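Local atomic coordinates of bifunctional GH43-CE protein (PDB entry 6MLY), a protein that probably hydrolyses xylan-type polysaccharides, joining a family 43 glycoside hydrolase domain to a carbohydrate esterase domain in one chain. Residues 76-80 with 81-85; 342-345 with 346-349; 562-565 with 566-570; 605-608 with 609-613. All coordinates share one frame; numbering follows the deposited sequence.

Overall arrangement
All four contacts are local and follow one another along the chain without touching. Interaction 1, in the family 43 glycosidase region, and interaction 2, in the concanavalin A-like region, have centres about 24 Å apart and nearest atoms about 10 Å. Interactions 3 and 4 share the esterase region, their centres about 21 Å apart, on helices 563-577 and 596-610. Between interactions 1 and 4 the centres are about 54 Å apart, across the centre of the chain. None lies at an annotated site: the side chain of Ile605 in interaction 4 is about 14 Å from the bound sodium ion, and that of Ala566 in interaction 3 lies near, without touching, a probable nucleophile elbow.

Interaction 1 (76-80 with 81-85)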
# COMPACT_ATOMS: atom_id res chain seq x y z
N LEU A 76 -0.78 -8.90 28.27
CA LEU A 76 0.08 -8.07 29.11
C LEU A 76 -0.68 -7.69 30.39
O LEU A 76 -0.15 -7.83 31.49
CB LEU A 76 0.47 -6.84 28.29
CG LEU A 76 1.24 -5.74 29.02
CD1 LEU A 76 2.42 -6.30 29.81
CD2 LEU A 76 1.71 -4.69 28.02
N ALA A 77 -1.92 -7.22 30.24
CA ALA A 77 -2.74 -6.81 31.37
C ALA A 77 -4.22 -6.74 30.96
O ALA A 77 -4.55 -6.52 29.78
CB ALA A 77 -2.26 -5.48 31.90
N ASN A 78 -5.10 -6.92 31.95
CA ASN A 78 -6.54 -6.90 31.78
C ASN A 78 -7.07 -5.51 32.15
O ASN A 78 -7.79 -5.37 33.14
CB ASN A 78 -7.20 -8.01 32.61
CG ASN A 78 -8.67 -8.22 32.31
OD1 ASN A 78 -9.13 -7.94 31.20
ND2 ASN A 78 -9.41 -8.71 33.28
N ILE A 79 -6.69 -4.50 31.36
CA ILE A 79 -7.12 -3.10 31.59
C ILE A 79 -7.66 -2.53 30.28
O ILE A 79 -7.19 -2.90 29.20
CB ILE A 79 -5.98 -2.24 32.18
CG1 ILE A 79 -4.73 -2.21 31.29
CG2 ILE A 79 -5.65 -2.69 33.59
CD1 ILE A 79 -3.75 -1.11 31.63
N PRO A 80 -8.66 -1.61 30.34
CA PRO A 80 -9.32 -1.10 29.14
C PRO A 80 -8.37 -0.72 27.99
O PRO A 80 -8.66 -1.06 26.83
CB PRO A 80 -10.06 0.15 29.65
CG PRO A 80 -10.37 -0.18 31.09
CD PRO A 80 -9.20 -1.01 31.57
N THR A 81 -7.26 -0.05 28.30
CA THR A 81 -6.28 0.39 27.30
C THR A 81 -5.77 -0.82 26.49
O THR A 81 -5.65 -0.73 25.26
CB THR A 81 -5.11 1.15 27.95
OG1 THR A 81 -4.90 0.62 29.25
CG2 THR A 81 -5.37 2.64 28.05
N MET A 82 -5.50 -1.93 27.19
CA MET A 82 -4.94 -3.15 26.58
C MET A 82 -6.06 -4.02 25.98
O MET A 82 -5.81 -4.80 25.06
CB MET A 82 -4.17 -3.96 27.63
CG MET A 82 -3.34 -5.11 27.06
SD MET A 82 -1.73 -4.62 26.37
CE MET A 82 -2.18 -4.31 24.66
N ASN A 83 -7.30 -3.88 26.49
CA ASN A 83 -8.46 -4.69 26.07
C ASN A 83 -9.31 -3.99 25.00
O ASN A 83 -10.35 -4.53 24.62
CB ASN A 83 -9.38 -5.01 27.26
CG ASN A 83 -8.85 -6.08 28.18
OD1 ASN A 83 -8.02 -6.90 27.78
ND2 ASN A 83 -9.33 -6.10 29.41
N LEU A 84 -8.89 -2.81 24.51
CA LEU A 84 -9.68 -1.98 23.57
C LEU A 84 -11.11 -1.80 24.10
O LEU A 84 -12.08 -2.02 23.36
CB LEU A 84 -9.70 -2.62 22.18
CG LEU A 84 -8.39 -2.62 21.40
CD1 LEU A 84 -8.52 -3.41 20.12
CD2 LEU A 84 -7.91 -1.21 21.10
N ASP A 85 -11.24 -1.39 25.36
CA ASP A 85 -12.54 -1.12 25.98
C ASP A 85 -12.69 0.39 26.17
O ASP A 85 -11.70 1.11 26.30
CB ASP A 85 -12.70 -1.86 27.31
CG ASP A 85 -12.89 -3.37 27.20
OD1 ASP A 85 -12.87 -3.88 26.06
OD2 ASP A 85 -13.08 -4.01 28.25
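The carbonyls of Ile79 and Pro80 receive the amides of the turn that follows them, Asn83 N lying 2.9 Å from Ile79 O and Asp85 N 3.0 Å from Pro80 O, the latter almost straight at 174°. Leu84, the first residue to leave helical geometry, has positive phi: a Schellman-like 6→1 closure of a short helix. Asn83 ND2 donates to Asn78 OD1 at 2.6 Å, the acceptor lying close to the plane of the Asn83 amide while the two amide planes are turned 59° apart. The end of Asn78 comes forward to Asn83, CG lying anti to the backbone N (chi1 -170°). Met82, bent at chi2 and chi3, passes its CG by Ala77 O at 3.3 Å and brings SD against Leu76 CB at 3.7 Å, crossing Leu76 at about a right angle. With an alanine at Asn83, Asn78 OD1 would probably lose its donor and the Asn78 amide be set free to turn. Asn337 donates to both Ala77 O and Asn83 OD1, and Arg358 forms a salt bridge with Asp85, joining the turn to the concanavalin A-like region. Both ends of the Asn83 amide are thus engaged, fixing its rotation, and the arginine probably balances Asp85.

Interaction 2 (342-345 with 346-349); sequences LWSL and SARK
Hydrogen bonding centres on the hydroxyl of Ser344, which faces the backbone of the turn just after it. Ser346 N donates to Ser344 OG at 3.2 Å with an N-H...O angle of 155°, and Ala347 N makes a weak second bond to the same oxygen at 3.4 Å. The hydroxyl takes up this place because it stands opposite its own backbone N and beside the carbonyl carbon (chi1 179°), which turns OG along the chain toward the amides ahead. Van der Waals contact is slighter: Ala347 CB rests 3.8 Å from Ser344 OG and 4.1 Å from Ser344 CB, at the side of the serine. Ser346 OG comes 3.6 Å from Ser344 OG.

A serine hydroxyl accepting the backbone N-H two residues ahead forms an ST turn, to which the weak bond from Ala347 N adds, and here it marks the point where strand 343-344 gives way to the hairpin loop leading into strand 352-355. The two strands are antiparallel neighbours at one edge of a seven-stranded sheet in the concanavalin A-like region, and Ser344 is paired with Arg353 through the backbone.

Ionic and aromatic interactions belong to Arg348, whose extended chain carries its guanidinium away from the serine. NH1 makes salt bridges with Asp386 and Asp504, and the group also forms a cation-pi contact with Tyr351. Apolar contact comes from Leu345, which packs on Leu352 and Phe319.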
# COMPACT_ATOMS: atom_id res chain seq x y z
N LEU A 342 -14.92 -15.37 20.85
CA LEU A 342 -15.58 -14.95 19.60
C LEU A 342 -14.83 -15.43 18.34
O LEU A 342 -15.25 -15.11 17.25
CB LEU A 342 -15.70 -13.43 19.60
CG LEU A 342 -16.68 -12.85 20.62
CD1 LEU A 342 -16.55 -11.34 20.70
CD2 LEU A 342 -18.11 -13.25 20.29
N TRP A 343 -13.73 -16.17 18.49
CA TRP A 343 -13.12 -16.87 17.35
C TRP A 343 -13.09 -18.37 17.65
O TRP A 343 -13.21 -18.78 18.80
CB TRP A 343 -11.73 -16.32 17.00
CG TRP A 343 -10.66 -16.57 18.02
CD1 TRP A 343 -10.36 -15.79 19.10
CD2 TRP A 343 -9.70 -17.64 18.02
NE1 TRP A 343 -9.30 -16.32 19.79
CE2 TRP A 343 -8.87 -17.46 19.16
CE3 TRP A 343 -9.46 -18.74 17.19
CZ2 TRP A 343 -7.83 -18.33 19.48
CZ3 TRP A 343 -8.43 -19.61 17.51
CH2 TRP A 343 -7.63 -19.40 18.64
N SER A 344 -12.94 -19.18 16.59
CA SER A 344 -12.96 -20.63 16.73
C SER A 344 -12.41 -21.29 15.46
O SER A 344 -12.46 -20.70 14.38
CB SER A 344 -14.35 -21.12 17.03
OG SER A 344 -14.36 -22.53 17.13
N LEU A 345 -11.88 -22.51 15.62
CA LEU A 345 -11.42 -23.34 14.51
C LEU A 345 -12.15 -24.69 14.47
O LEU A 345 -11.87 -25.50 13.60
CB LEU A 345 -9.91 -23.57 14.64
CG LEU A 345 -9.02 -22.37 14.32
CD1 LEU A 345 -7.58 -22.64 14.74
CD2 LEU A 345 -9.08 -22.02 12.84
N SER A 346 -13.07 -24.93 15.41
CA SER A 346 -13.85 -26.17 15.43
C SER A 346 -15.31 -25.90 15.04
O SER A 346 -16.10 -26.84 14.90
CB SER A 346 -13.74 -26.86 16.77
OG SER A 346 -14.38 -26.11 17.80
N ALA A 347 -15.66 -24.62 14.84
CA ALA A 347 -16.99 -24.19 14.42
C ALA A 347 -17.27 -24.71 13.01
O ALA A 347 -18.34 -25.24 12.73
CB ALA A 347 -17.09 -22.68 14.48
N ARG A 348 -16.28 -24.55 12.13
CA ARG A 348 -16.27 -25.12 10.79
C ARG A 348 -14.86 -25.65 10.53
O ARG A 348 -13.90 -24.88 10.57
CB ARG A 348 -16.71 -24.06 9.78
CG ARG A 348 -17.21 -24.61 8.45
CD ARG A 348 -17.58 -23.54 7.44
NE ARG A 348 -17.88 -24.10 6.13
CZ ARG A 348 -18.25 -23.40 5.06
NH1 ARG A 348 -18.36 -22.08 5.13
NH2 ARG A 348 -18.50 -24.02 3.93
N LYS A 349 -14.73 -26.97 10.33
CA LYS A 349 -13.42 -27.61 10.17
C LYS A 349 -12.79 -27.18 8.84
O LYS A 349 -13.40 -27.35 7.79
CB LYS A 349 -13.54 -29.14 10.26
CG LYS A 349 -12.29 -29.91 9.86
CD LYS A 349 -11.93 -31.08 10.76
CE LYS A 349 -10.45 -31.12 11.09
NZ LYS A 349 -10.11 -32.23 12.02

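Interaction 3 (562-565 with 566-570)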
# COMPACT_ATOMS: atom_id res chain seq x y z
N MET A 562 -8.91 12.76 -10.76
CA MET A 562 -10.09 11.90 -10.97
C MET A 562 -9.81 10.81 -12.01
O MET A 562 -10.71 10.35 -12.69
CB MET A 562 -11.30 12.73 -11.42
CG MET A 562 -11.88 13.59 -10.30
SD MET A 562 -13.66 13.89 -10.50
CE MET A 562 -13.70 14.84 -12.02
N LYS A 563 -8.54 10.39 -12.10
CA LYS A 563 -8.13 9.30 -12.99
C LYS A 563 -8.71 7.96 -12.51
O LYS A 563 -8.92 7.06 -13.31
CB LYS A 563 -6.60 9.22 -13.04
CG LYS A 563 -5.94 9.03 -11.68
CD LYS A 563 -4.44 9.06 -11.73
CE LYS A 563 -3.84 9.03 -10.35
NZ LYS A 563 -2.38 8.79 -10.43
N GLN A 564 -8.94 7.85 -11.19
CA GLN A 564 -9.53 6.65 -10.57
C GLN A 564 -10.98 6.45 -11.07
O GLN A 564 -11.41 5.32 -11.27
CB GLN A 564 -9.47 6.77 -9.04
CG GLN A 564 -10.25 5.69 -8.28
CD GLN A 564 -9.73 4.29 -8.49
OE1 GLN A 564 -10.52 3.32 -8.58
NE2 GLN A 564 -8.39 4.16 -8.54
N ALA A 565 -11.71 7.56 -11.27
CA ALA A 565 -13.12 7.53 -11.74
C ALA A 565 -13.20 7.02 -13.19
O ALA A 565 -14.14 6.31 -13.54
CB ALA A 565 -13.74 8.90 -11.61
N ALA A 566 -12.22 7.41 -14.01
CA ALA A 566 -12.13 7.01 -15.41
C ALA A 566 -11.93 5.49 -15.52
O ALA A 566 -12.45 4.86 -16.44
CB ALA A 566 -11.01 7.76 -16.08
N PHE A 567 -11.16 4.93 -14.59
CA PHE A 567 -10.84 3.50 -14.60
C PHE A 567 -12.11 2.66 -14.35
O PHE A 567 -12.35 1.66 -15.04
CB PHE A 567 -9.77 3.17 -13.56
CG PHE A 567 -9.30 1.74 -13.63
CD1 PHE A 567 -8.55 1.29 -14.71
CD2 PHE A 567 -9.65 0.82 -12.65
CE1 PHE A 567 -8.13 -0.03 -14.79
CE2 PHE A 567 -9.23 -0.50 -12.74
CZ PHE A 567 -8.48 -0.92 -13.81
N GLN A 568 -12.92 3.09 -13.38
CA GLN A 568 -14.11 2.34 -12.97
C GLN A 568 -15.11 2.25 -14.13
O GLN A 568 -15.90 1.31 -14.18
CB GLN A 568 -14.74 2.97 -11.73
CG GLN A 568 -13.95 2.69 -10.46
CD GLN A 568 -14.38 3.55 -9.30
OE1 GLN A 568 -15.57 3.65 -8.98
NE2 GLN A 568 -13.42 4.18 -8.65
N VAL A 569 -15.06 3.23 -15.05
CA VAL A 569 -15.98 3.34 -16.19
C VAL A 569 -15.51 2.43 -17.34
O VAL A 569 -16.31 1.68 -17.89
CB VAL A 569 -16.11 4.80 -16.67
CG1 VAL A 569 -17.03 4.91 -17.87
CG2 VAL A 569 -16.57 5.72 -15.55
N PHE A 570 -14.22 2.54 -17.72
CA PHE A 570 -13.65 1.85 -18.89
C PHE A 570 -12.83 0.63 -18.47
O PHE A 570 -13.04 -0.47 -18.99
CB PHE A 570 -12.76 2.80 -19.70
CG PHE A 570 -13.41 4.09 -20.12
CD1 PHE A 570 -14.48 4.10 -21.00
CD2 PHE A 570 -12.94 5.31 -19.64
CE1 PHE A 570 -15.07 5.29 -21.39
CE2 PHE A 570 -13.54 6.50 -20.03
CZ PHE A 570 -14.60 6.49 -20.90
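Gln568 NE2 donates to Gln564 OE1 at 3.0 Å, joining two glutamines one helical turn apart. The donor lies in the plane of the Gln564 carbonyl, on a lone pair of OE1, with a C=O...N angle of 113°; on the donor side the fit is less flat, OE1 lying 19° out of the Gln568 amide plane. The two amides are turned 44° against each other. Gln564 brings its oxygen forward along the helix by a bend at chi2, with CG placed trans to the backbone N, whereas Gln568 runs extended beyond CG. With an alanine at Gln564, the Gln568 amide would probably lose this acceptor and be able to swing away from the helix.

Backbone acceptors are less tightly served. Phe567 N makes a weak bond to Lys563 O at 3.3 Å and another to Gln564 O at 3.4 Å, and Gln568 N also bonds weakly to Gln564 O. Lys563 O has a further donor in the hydroxyl of Ser583. The ammonium of Lys563 is paired with Asp535 and Asp521, two carboxylates that probably favour its charge.

Both glutamines touch Glu433 of strand 430-436 in the concanavalin A-like region, while Phe567 stacks on Tyr537 and Ala566 packs on Leu551. Met562 is the N-cap residue of helix 563-577, which links the parallel strands 546-552 and 579-584 as a beta-alpha-beta crossover, a unit characteristic of the alpha/beta-hydrolase fold.

Interaction 4 (605-608 with 609-613); sequences IRFI and RANAA
Asn611 lays its amide over one face of the Phe607 ring, with ND2 3.4 Å from Phe607 CE1 and displaced toward the rim. The amide and ring planes are only 21° apart, a stacked approach in which the nitrogen lies above the carbons. Two torsions create it: Phe607 CG stands trans to its backbone N (chi1 178°), turning the ring along the helix, while Asn611 CG sits beside its own N (chi1 -72°) and brings the amide back over that ring. The same amide nitrogen also donates to Phe607 O at 3.3 Å, the acceptor lying near the amide plane, and Asn611 N reaches the same oxygen at 2.9 Å. Two donors of one residue grip a single carbonyl; the ND2 bond and the ring face together hold the amide's rotation.

These residues close helix 596-610, Asn611 being the first to leave helical geometry. The helix belongs to the esterase region, whose alpha/beta-hydrolase fold packs such helices against a central sheet; here Ile605 and Ile608 touch Ile622 on strand 621-627.

On another side of the helix, Ile605 and Arg609 run side by side in the same direction. The arginine is extended from CG to NE, which carries NH1 to 3.3 Å from Ile605 CG2, approached obliquely. Its guanidinium is anchored farther off, NH2 donating to the carbonyl of Arg668 and NH1 more weakly to that of Ser666. Along this part of the helix the backbone bonds are regular, with Arg609 N bonded to Ile605 O at 3.3 Å and Ala610 N to Arg606 O at 3.2 Å.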
# COMPACT_ATOMS: atom_id res chain seq x y z
N ILE A 605 1.71 10.77 -22.75
CA ILE A 605 1.91 9.86 -23.88
C ILE A 605 3.42 9.71 -24.14
O ILE A 605 3.92 8.60 -24.35
CB ILE A 605 1.14 10.34 -25.13
CG1 ILE A 605 -0.36 10.40 -24.88
CG2 ILE A 605 1.46 9.46 -26.33
CD1 ILE A 605 -1.11 11.34 -25.81
N ARG A 606 4.13 10.84 -24.15
CA ARG A 606 5.59 10.86 -24.30
C ARG A 606 6.21 9.93 -23.26
O ARG A 606 7.11 9.16 -23.58
CB ARG A 606 6.14 12.28 -24.16
CG ARG A 606 6.12 13.09 -25.44
CD ARG A 606 6.83 14.42 -25.28
NE ARG A 606 6.23 15.25 -24.24
CZ ARG A 606 5.64 16.42 -24.46
NH1 ARG A 606 5.73 16.99 -25.64
NH2 ARG A 606 4.96 17.02 -23.49
N PHE A 607 5.71 10.00 -22.02
CA PHE A 607 6.23 9.19 -20.92
C PHE A 607 6.05 7.70 -21.22
O PHE A 607 6.96 6.90 -20.97
CB PHE A 607 5.54 9.58 -19.61
CG PHE A 607 5.97 8.75 -18.42
CD1 PHE A 607 7.11 9.08 -17.71
CD2 PHE A 607 5.24 7.64 -18.03
CE1 PHE A 607 7.51 8.32 -16.62
CE2 PHE A 607 5.64 6.88 -16.94
CZ PHE A 607 6.77 7.22 -16.24
N ILE A 608 4.87 7.34 -21.74
CA ILE A 608 4.47 5.95 -21.98
C ILE A 608 5.45 5.27 -22.94
O ILE A 608 5.80 4.11 -22.74
CB ILE A 608 3.01 5.91 -22.50
CG1 ILE A 608 2.01 6.22 -21.38
CG2 ILE A 608 2.70 4.58 -23.18
CD1 ILE A 608 2.18 5.36 -20.15
N ARG A 609 5.86 5.99 -23.99
CA ARG A 609 6.73 5.43 -25.01
C ARG A 609 8.13 5.27 -24.42
O ARG A 609 8.77 4.24 -24.60
CB ARG A 609 6.72 6.32 -26.27
CG ARG A 609 5.42 6.26 -27.06
CD ARG A 609 5.59 6.60 -28.54
NE ARG A 609 4.40 6.28 -29.32
CZ ARG A 609 3.35 7.08 -29.46
NH1 ARG A 609 3.27 8.21 -28.78
NH2 ARG A 609 2.36 6.75 -30.29
N ALA A 610 8.57 6.30 -23.69
CA ALA A 610 9.92 6.39 -23.16
C ALA A 610 10.16 5.31 -22.10
O ALA A 610 11.29 4.84 -21.94
CB ALA A 610 10.15 7.77 -22.61
N ASN A 611 9.09 4.93 -21.38
CA ASN A 611 9.17 3.95 -20.30
C ASN A 611 8.44 2.66 -20.70
O ASN A 611 8.06 1.87 -19.84
CB ASN A 611 8.62 4.53 -19.00
CG ASN A 611 9.53 5.57 -18.39
OD1 ASN A 611 10.29 5.27 -17.46
ND2 ASN A 611 9.48 6.78 -18.92
N ALA A 612 8.28 2.43 -22.02
CA ALA A 612 7.45 1.35 -22.55
C ALA A 612 8.00 -0.02 -22.13
O ALA A 612 7.27 -0.85 -21.58
CB ALA A 612 7.36 1.47 -24.05
N ALA A 613 9.30 -0.24 -22.39
CA ALA A 613 10.00 -1.50 -22.11
C ALA A 613 9.76 -1.95 -20.65
O ALA A 613 9.59 -3.14 -20.38
CB ALA A 613 11.47 -1.34 -22.40